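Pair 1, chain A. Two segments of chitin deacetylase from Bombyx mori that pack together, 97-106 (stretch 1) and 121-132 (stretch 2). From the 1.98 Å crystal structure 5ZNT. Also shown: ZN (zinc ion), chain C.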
# COMPACT_ATOMS: atom_id res chain seq x y z
N GLU A 97 3.81 -2.52 7.65
CA GLU A 97 4.75 -2.05 6.65
C GLU A 97 4.61 -0.54 6.48
O GLU A 97 3.50 -0.02 6.46
CB GLU A 97 4.51 -2.75 5.31
CG GLU A 97 5.39 -2.19 4.20
CD GLU A 97 5.31 -2.97 2.89
OE1 GLU A 97 4.61 -4.00 2.85
OE2 GLU A 97 5.98 -2.54 1.91
N ILE A 98 5.75 0.15 6.36
CA ILE A 98 5.76 1.58 6.09
C ILE A 98 6.24 1.78 4.67
O ILE A 98 7.31 1.29 4.31
CB ILE A 98 6.67 2.34 7.07
CG1 ILE A 98 6.21 2.13 8.50
CG2 ILE A 98 6.71 3.85 6.71
CD1 ILE A 98 4.78 2.61 8.79
N ALA A 99 5.45 2.49 3.86
CA ALA A 99 5.79 2.80 2.47
C ALA A 99 5.65 4.30 2.27
O ALA A 99 5.18 5.01 3.17
CB ALA A 99 4.87 2.03 1.48
N VAL A 100 6.06 4.83 1.10
CA VAL A 100 6.10 6.28 0.92
C VAL A 100 4.96 6.74 0.03
O VAL A 100 4.56 6.05 -0.93
CB VAL A 100 7.45 6.79 0.38
CG1 VAL A 100 8.61 6.32 1.27
CG2 VAL A 100 7.67 6.41 -1.08
N HIS A 101 4.45 7.93 0.34
CA HIS A 101 3.34 8.58 -0.33
C HIS A 101 3.69 10.04 -0.60
O HIS A 101 2.81 10.91 -0.64
CB HIS A 101 2.08 8.45 0.54
CG HIS A 101 0.79 8.82 -0.15
ND1 HIS A 101 0.47 8.40 -1.42
CD2 HIS A 101 -0.28 9.52 0.30
CE1 HIS A 101 -0.74 8.84 -1.73
NE2 HIS A 101 -1.21 9.53 -0.71
N SER A 102 4.99 10.33 -0.74
CA SER A 102 5.61 11.61 -1.12
C SER A 102 5.81 12.58 0.06
O SER A 102 5.22 12.43 1.13
CB SER A 102 4.83 12.34 -2.23
OG SER A 102 3.82 13.14 -1.68
N ILE A 103 6.68 13.58 -0.15
CA ILE A 103 6.89 14.63 0.84
C ILE A 103 5.75 15.65 0.81
O ILE A 103 5.14 15.96 1.83
CB ILE A 103 8.25 15.32 0.59
CG1 ILE A 103 9.39 14.36 0.96
CG2 ILE A 103 8.31 16.68 1.37
CD1 ILE A 103 10.80 14.92 0.65
N THR A 104 5.45 16.18 -0.37
CA THR A 104 4.54 17.31 -0.46
C THR A 104 3.07 16.93 -0.61
O THR A 104 2.21 17.75 -0.28
CB THR A 104 4.89 18.23 -1.64
OG1 THR A 104 4.53 17.58 -2.87
CG2 THR A 104 6.38 18.58 -1.67
N HIS A 105 2.76 15.74 -1.13
CA HIS A 105 1.38 15.40 -1.50
C HIS A 105 0.76 16.52 -2.36
O HIS A 105 -0.41 16.88 -2.21
CB HIS A 105 0.51 15.12 -0.27
CG HIS A 105 -0.61 14.16 -0.52
ND1 HIS A 105 -1.80 14.55 -1.11
CD2 HIS A 105 -0.73 12.84 -0.25
CE1 HIS A 105 -2.61 13.50 -1.18
NE2 HIS A 105 -1.98 12.45 -0.69
N ASN A 106 1.59 17.11 -3.22
CA ASN A 106 1.20 18.15 -4.17
C ASN A 106 -0.15 17.85 -4.80
O ASN A 106 -0.32 16.81 -5.44
CB ASN A 106 2.29 18.25 -5.25
CG ASN A 106 2.14 19.49 -6.14
OD1 ASN A 106 1.05 20.00 -6.33
ND2 ASN A 106 3.26 19.97 -6.67
N GLY A 121 12.10 11.47 -7.73
CA GLY A 121 13.09 11.09 -6.74
C GLY A 121 13.05 11.98 -5.51
O GLY A 121 13.06 11.48 -4.38
N LYS A 122 12.94 13.30 -5.71
CA LYS A 122 12.89 14.19 -4.55
C LYS A 122 11.66 13.91 -3.70
O LYS A 122 11.75 13.92 -2.47
CB LYS A 122 12.90 15.65 -4.99
CG LYS A 122 14.26 16.09 -5.56
CD LYS A 122 14.16 17.48 -6.17
CE LYS A 122 15.07 18.46 -5.47
NZ LYS A 122 14.80 19.85 -5.93
N GLU A 123 10.52 13.64 -4.34
CA GLU A 123 9.29 13.35 -3.60
C GLU A 123 9.37 12.01 -2.89
O GLU A 123 9.01 11.90 -1.72
CB GLU A 123 8.09 13.38 -4.54
CG GLU A 123 7.68 14.79 -5.01
CD GLU A 123 6.91 15.54 -3.92
OE1 GLU A 123 6.80 15.02 -2.80
OE2 GLU A 123 6.39 16.64 -4.19
N MET A 124 9.81 10.95 -3.59
CA MET A 124 9.65 9.60 -3.05
C MET A 124 10.91 9.13 -2.34
O MET A 124 10.84 8.63 -1.21
CB MET A 124 9.25 8.63 -4.18
CG MET A 124 7.87 8.99 -4.80
SD MET A 124 6.60 9.12 -3.52
CE MET A 124 5.18 9.37 -4.57
N ALA A 125 12.08 9.25 -2.98
CA ALA A 125 13.31 8.90 -2.27
C ALA A 125 13.55 9.86 -1.11
O ALA A 125 14.07 9.44 -0.07
CB ALA A 125 14.51 8.91 -3.23
N GLY A 126 13.18 11.13 -1.27
CA GLY A 126 13.26 12.06 -0.15
C GLY A 126 12.40 11.63 1.02
O GLY A 126 12.84 11.66 2.17
N MET A 127 11.15 11.22 0.74
CA MET A 127 10.29 10.78 1.83
C MET A 127 10.85 9.54 2.50
O MET A 127 10.76 9.40 3.73
CB MET A 127 8.87 10.50 1.31
CG MET A 127 7.89 10.05 2.40
SD MET A 127 7.81 11.21 3.83
CE MET A 127 6.72 10.34 4.96
N ARG A 128 11.45 8.63 1.72
CA ARG A 128 12.13 7.49 2.34
C ARG A 128 13.24 7.94 3.29
O ARG A 128 13.42 7.37 4.38
CB ARG A 128 12.70 6.55 1.27
CG ARG A 128 13.46 5.32 1.86
CD ARG A 128 13.91 4.33 0.74
NE ARG A 128 14.78 5.00 -0.22
CZ ARG A 128 15.13 4.48 -1.39
NH1 ARG A 128 14.68 3.29 -1.74
NH2 ARG A 128 15.92 5.16 -2.21
N VAL A 129 14.00 8.96 2.91
CA VAL A 129 15.06 9.47 3.79
C VAL A 129 14.46 10.01 5.09
O VAL A 129 14.97 9.75 6.19
CB VAL A 129 15.87 10.56 3.06
CG1 VAL A 129 16.65 11.45 4.06
CG2 VAL A 129 16.82 9.92 2.03
N ILE A 130 13.38 10.79 4.99
CA ILE A 130 12.73 11.34 6.18
C ILE A 130 12.31 10.23 7.13
O ILE A 130 12.59 10.26 8.34
CB ILE A 130 11.53 12.21 5.78
CG1 ILE A 130 11.99 13.38 4.91
CG2 ILE A 130 10.79 12.73 7.04
CD1 ILE A 130 10.83 14.27 4.41
N ILE A 131 11.63 9.21 6.59
CA ILE A 131 11.15 8.11 7.43
C ILE A 131 12.31 7.39 8.09
O ILE A 131 12.29 7.14 9.30
CB ILE A 131 10.31 7.13 6.61
CG1 ILE A 131 9.00 7.80 6.13
CG2 ILE A 131 10.00 5.88 7.45
CD1 ILE A 131 8.26 6.94 5.08
N GLU A 132 13.30 6.98 7.28
CA GLU A 132 14.42 6.20 7.80
C GLU A 132 15.14 6.96 8.91
O GLU A 132 15.50 6.38 9.94
CB GLU A 132 15.38 5.84 6.67
CG GLU A 132 14.79 4.78 5.70
CD GLU A 132 15.74 4.41 4.54
OE1 GLU A 132 16.77 5.08 4.35
OE2 GLU A 132 15.45 3.45 3.80
ZN ZN C . -2.98 10.64 -0.37
O HOH W 1 5.91 19.13 -5.39
O HOH W 2 -4.21 8.78 -0.92
O HOH W 3 -3.59 10.39 -2.58
O HOH W 4 -4.90 11.56 -0.04

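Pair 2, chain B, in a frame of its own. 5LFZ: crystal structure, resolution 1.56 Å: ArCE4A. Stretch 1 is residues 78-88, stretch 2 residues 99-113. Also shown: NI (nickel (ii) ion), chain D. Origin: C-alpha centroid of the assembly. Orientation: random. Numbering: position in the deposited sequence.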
# COMPACT_ATOMS: atom_id res chain seq x y z
N GLN B 78 4.62 -6.44 1.75
CA GLN B 78 5.47 -5.28 1.97
C GLN B 78 4.77 -4.25 2.84
O GLN B 78 3.60 -3.95 2.64
CB GLN B 78 5.88 -4.65 0.64
CG GLN B 78 6.81 -3.47 0.82
CD GLN B 78 7.37 -2.95 -0.48
OE1 GLN B 78 6.93 -3.35 -1.56
NE2 GLN B 78 8.34 -2.06 -0.39
N ILE B 79 5.50 -3.70 3.81
CA ILE B 79 4.97 -2.64 4.64
C ILE B 79 5.50 -1.28 4.18
O ILE B 79 6.72 -1.09 4.08
CB ILE B 79 5.32 -2.86 6.12
CG1 ILE B 79 4.81 -4.23 6.58
CG2 ILE B 79 4.79 -1.72 6.98
CD1 ILE B 79 5.32 -4.67 7.93
N GLY B 80 4.59 -0.36 3.90
CA GLY B 80 4.95 1.01 3.58
C GLY B 80 4.42 1.96 4.65
O GLY B 80 3.56 1.58 5.45
N SER B 81 4.92 3.18 4.67
CA SER B 81 4.43 4.19 5.60
C SER B 81 3.30 5.01 5.00
O SER B 81 3.37 5.40 3.83
CB SER B 81 5.57 5.12 6.03
OG SER B 81 5.07 6.23 6.76
N HIS B 82 2.26 5.27 5.79
CA HIS B 82 1.18 6.17 5.39
C HIS B 82 1.13 7.38 6.33
O HIS B 82 0.08 8.02 6.45
CB HIS B 82 -0.16 5.42 5.39
CG HIS B 82 -1.23 6.05 4.54
ND1 HIS B 82 -0.97 6.75 3.38
CD2 HIS B 82 -2.58 6.03 4.67
CE1 HIS B 82 -2.10 7.16 2.84
NE2 HIS B 82 -3.10 6.73 3.60
N THR B 83 2.27 7.69 6.95
CA THR B 83 2.43 8.66 8.06
C THR B 83 1.75 8.17 9.34
O THR B 83 1.23 7.05 9.39
CB THR B 83 1.91 10.08 7.73
OG1 THR B 83 0.48 10.13 7.79
CG2 THR B 83 2.40 10.54 6.35
N PHE B 84 1.79 8.99 10.39
CA PHE B 84 1.39 8.52 11.71
C PHE B 84 -0.10 8.69 11.95
O PHE B 84 -0.78 7.75 12.36
CB PHE B 84 2.17 9.23 12.81
CG PHE B 84 2.02 8.59 14.16
CD1 PHE B 84 1.12 9.08 15.08
CD2 PHE B 84 2.76 7.46 14.48
CE1 PHE B 84 0.97 8.47 16.32
CE2 PHE B 84 2.62 6.85 15.72
CZ PHE B 84 1.72 7.36 16.63
N ASP B 85 -0.62 9.89 11.72
CA ASP B 85 -2.02 10.16 12.01
C ASP B 85 -2.78 10.70 10.79
O ASP B 85 -3.78 11.41 10.94
CB ASP B 85 -2.14 11.13 13.17
CG ASP B 85 -1.18 12.29 13.04
OD1 ASP B 85 -1.04 12.79 11.91
OD2 ASP B 85 -0.56 12.68 14.06
N HIS B 86 -2.30 10.35 9.60
CA HIS B 86 -3.00 10.59 8.33
C HIS B 86 -3.25 12.06 8.04
O HIS B 86 -4.30 12.44 7.53
CB HIS B 86 -4.34 9.83 8.30
CG HIS B 86 -4.80 9.50 6.91
ND1 HIS B 86 -5.54 10.36 6.14
CD2 HIS B 86 -4.60 8.39 6.15
CE1 HIS B 86 -5.78 9.81 4.96
NE2 HIS B 86 -5.23 8.61 4.95
N LYS B 87 -2.27 12.90 8.34
CA LYS B 87 -2.37 14.31 8.00
C LYS B 87 -1.79 14.56 6.60
O LYS B 87 -0.81 13.94 6.20
CB LYS B 87 -1.67 15.18 9.04
CG LYS B 87 -2.37 15.18 10.40
CD LYS B 87 -1.58 15.91 11.47
CE LYS B 87 -2.27 15.77 12.82
NZ LYS B 87 -1.58 16.51 13.92
N ASP B 88 -2.43 15.46 5.86
CA ASP B 88 -1.90 15.98 4.61
C ASP B 88 -0.54 16.61 4.91
O ASP B 88 -0.47 17.60 5.65
CB ASP B 88 -2.89 17.00 4.02
CG ASP B 88 -2.44 17.61 2.70
OD1 ASP B 88 -1.23 17.61 2.37
OD2 ASP B 88 -3.32 18.13 1.98
N HIS B 99 8.06 14.38 12.30
CA HIS B 99 7.30 13.58 13.25
C HIS B 99 6.50 12.49 12.55
O HIS B 99 6.54 11.33 12.95
CB HIS B 99 6.35 14.46 14.07
CG HIS B 99 7.06 15.44 14.95
ND1 HIS B 99 8.33 15.21 15.45
CD2 HIS B 99 6.68 16.64 15.45
CE1 HIS B 99 8.70 16.23 16.19
NE2 HIS B 99 7.72 17.11 16.21
N GLU B 100 5.77 12.85 11.50
CA GLU B 100 4.94 11.89 10.77
C GLU B 100 5.76 10.72 10.24
O GLU B 100 5.34 9.57 10.31
CB GLU B 100 4.21 12.58 9.62
CG GLU B 100 3.16 13.60 10.05
CD GLU B 100 2.03 12.98 10.85
OE1 GLU B 100 1.76 11.77 10.67
OE2 GLU B 100 1.41 13.70 11.66
N VAL B 101 6.93 11.02 9.69
CA VAL B 101 7.81 9.97 9.18
C VAL B 101 8.41 9.15 10.32
O VAL B 101 8.27 7.92 10.37
CB VAL B 101 8.95 10.57 8.33
CG1 VAL B 101 10.00 9.51 8.02
CG2 VAL B 101 8.40 11.19 7.05
N GLN B 102 9.07 9.83 11.25
CA GLN B 102 9.84 9.15 12.29
C GLN B 102 8.97 8.40 13.30
O GLN B 102 9.36 7.33 13.75
CB GLN B 102 10.72 10.15 13.02
CG GLN B 102 11.80 10.74 12.15
CD GLN B 102 12.66 11.73 12.89
OE1 GLN B 102 12.63 11.79 14.12
NE2 GLN B 102 13.43 12.52 12.15
N TRP B 103 7.81 8.95 13.64
CA TRP B 103 6.93 8.25 14.58
C TRP B 103 6.38 6.97 13.96
O TRP B 103 6.18 5.98 14.65
CB TRP B 103 5.76 9.14 15.02
CG TRP B 103 6.15 10.32 15.83
CD1 TRP B 103 7.37 10.56 16.40
CD2 TRP B 103 5.32 11.43 16.17
NE1 TRP B 103 7.34 11.76 17.07
CE2 TRP B 103 6.09 12.32 16.94
CE3 TRP B 103 3.99 11.77 15.89
CZ2 TRP B 103 5.59 13.51 17.44
CZ3 TRP B 103 3.49 12.96 16.38
CH2 TRP B 103 4.28 13.81 17.15
N THR B 104 6.16 6.99 12.65
CA THR B 104 5.62 5.83 11.96
C THR B 104 6.68 4.75 11.85
O THR B 104 6.41 3.57 12.08
CB THR B 104 5.09 6.19 10.56
OG1 THR B 104 4.13 7.25 10.68
CG2 THR B 104 4.42 4.98 9.89
N ASP B 105 7.90 5.17 11.52
CA ASP B 105 9.03 4.25 11.42
C ASP B 105 9.27 3.54 12.75
O ASP B 105 9.54 2.34 12.77
CB ASP B 105 10.31 4.97 10.99
CG ASP B 105 10.30 5.33 9.51
OD1 ASP B 105 9.42 4.83 8.79
OD2 ASP B 105 11.19 6.10 9.08
N GLU B 106 9.19 4.28 13.85
CA GLU B 106 9.44 3.68 15.16
C GLU B 106 8.39 2.62 15.45
O GLU B 106 8.70 1.54 15.95
CB GLU B 106 9.44 4.73 16.27
CG GLU B 106 9.65 4.12 17.65
CD GLU B 106 9.08 4.98 18.77
OE1 GLU B 106 8.15 5.77 18.52
OE2 GLU B 106 9.58 4.85 19.90
N ALA B 107 7.14 2.94 15.12
CA ALA B 107 6.04 2.01 15.36
C ALA B 107 6.23 0.73 14.55
O ALA B 107 6.06 -0.38 15.07
CB ALA B 107 4.71 2.68 15.03
N ILE B 108 6.57 0.88 13.27
CA ILE B 108 6.79 -0.27 12.40
C ILE B 108 8.00 -1.09 12.88
O ILE B 108 7.96 -2.33 12.90
CB ILE B 108 6.98 0.17 10.93
CG1 ILE B 108 5.69 0.78 10.37
CG2 ILE B 108 7.41 -1.02 10.06
CD1 ILE B 108 5.89 1.48 9.03
N GLU B 109 9.07 -0.42 13.29
CA GLU B 109 10.24 -1.15 13.74
C GLU B 109 9.93 -1.90 15.03
O GLU B 109 10.29 -3.06 15.17
CB GLU B 109 11.43 -0.20 13.93
CG GLU B 109 12.79 -0.89 13.77
CD GLU B 109 13.13 -1.77 14.96
OE1 GLU B 109 12.63 -1.47 16.07
OE2 GLU B 109 13.88 -2.75 14.79
N GLN B 110 9.23 -1.25 15.96
CA GLN B 110 8.89 -1.90 17.22
C GLN B 110 7.97 -3.10 16.99
O GLN B 110 8.10 -4.14 17.66
CB GLN B 110 8.24 -0.91 18.19
CG GLN B 110 7.96 -1.49 19.57
CD GLN B 110 9.23 -1.90 20.31
OE1 GLN B 110 10.28 -1.29 20.15
NE2 GLN B 110 9.13 -2.95 21.12
N ALA B 111 7.07 -2.96 16.03
CA ALA B 111 6.08 -4.00 15.75
C ALA B 111 6.66 -5.19 14.99
O ALA B 111 6.40 -6.34 15.35
CB ALA B 111 4.90 -3.41 14.97
N ALA B 112 7.45 -4.92 13.95
CA ALA B 112 7.84 -5.99 13.02
C ALA B 112 9.34 -6.11 12.78
O ALA B 112 9.79 -7.00 12.07
CB ALA B 112 7.13 -5.78 11.69
N GLY B 113 10.11 -5.20 13.37
CA GLY B 113 11.56 -5.27 13.28
C GLY B 113 12.11 -4.87 11.92
O GLY B 113 13.28 -5.14 11.62
NI NI D . -5.15 7.10 3.54
O HOH W 5 7.58 6.65 7.96
O HOH W 6 1.04 14.97 13.98
O HOH W 7 -5.42 6.53 1.70
O HOH W 8 -4.94 8.66 2.08
O HOH W 9 -7.22 7.32 3.33

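In both pairs a short strand runs into a metal-binding loop and packs against a helix that points back roughly antiparallel to it. The strand and helix directions differ by 144° in pair 1 and 153° in pair 2, with closest axis approaches of 8.4 and 9.4 Å, and 14 central residues superpose with an RMSD of 0.7 Å. The two histidines of the loop match, A:His101 with B:His82 and A:His105 with B:His86. Their CB atoms point away from the helix, and their NE2 atoms each lie 2.1 Å from the metal, ZN in pair 1 and NI in pair 2.

The most closely superposed side chain in the interface is a glutamate near the start of each helical stretch. The side-chain centres of A:Glu123 and B:Glu100 fall 0.3 Å apart, and each carboxylate reaches back to the turn between the histidines. In pair 1, A:Glu123 OE1 accepts a nearly linear hydrogen bond from A:Thr104 N (3.0 Å) and a weak one from A:Ile103 N (3.0 Å). B:Glu100 OE1 likewise accepts from B:Phe84 N (2.8 Å) and B:Asp85 N (3.2 Å). One oxygen thus ties down two successive amides in both structures.

The second carboxylate oxygen meets different chemistry. A:Thr104 OG1 donates a very short hydrogen bond to A:Glu123 OE2 (2.5 Å), whereas its counterpart B:Asp85 places OD1 2.6 Å from B:Glu100 OE2.

The preceding residue packs on the helix in both pairs; the helical stretch covers 92 Å² of A:Ile103 and 91 Å² of B:Phe84. A:Ile103 lies over A:Gly126, its CD1 3.7 Å from A:Gly126 C; an ideal CB on that glycine would come within 2.8 Å of A:Ile103 CD1. Pair 2 has B:Trp103 here, and its edge meets the face of the B:Phe84 ring, with planes at 80°.

Farther along, A:Val100, in the strand, points toward the helix and makes apolar contacts with it, its CB 3.9 Å from A:Met127 CG and its CG2 3.8 Å from A:Met124 SD. The matching B:Ser81 is smaller and polar. Its OG approaches B:Thr104 CG2 at 3.4 Å and donates to water 5 (2.8 Å), which in turn donates to B:Val101 O and B:Asp105 OD1, so a water-mediated link joins strand and helix. At the far end the solutions converge again on paired isoleucines: A:Ile98 CG2 lies 3.8 Å from A:Ile131 CD1, and B:Ile79 CG2 4.0 Å from B:Ile108 CD1.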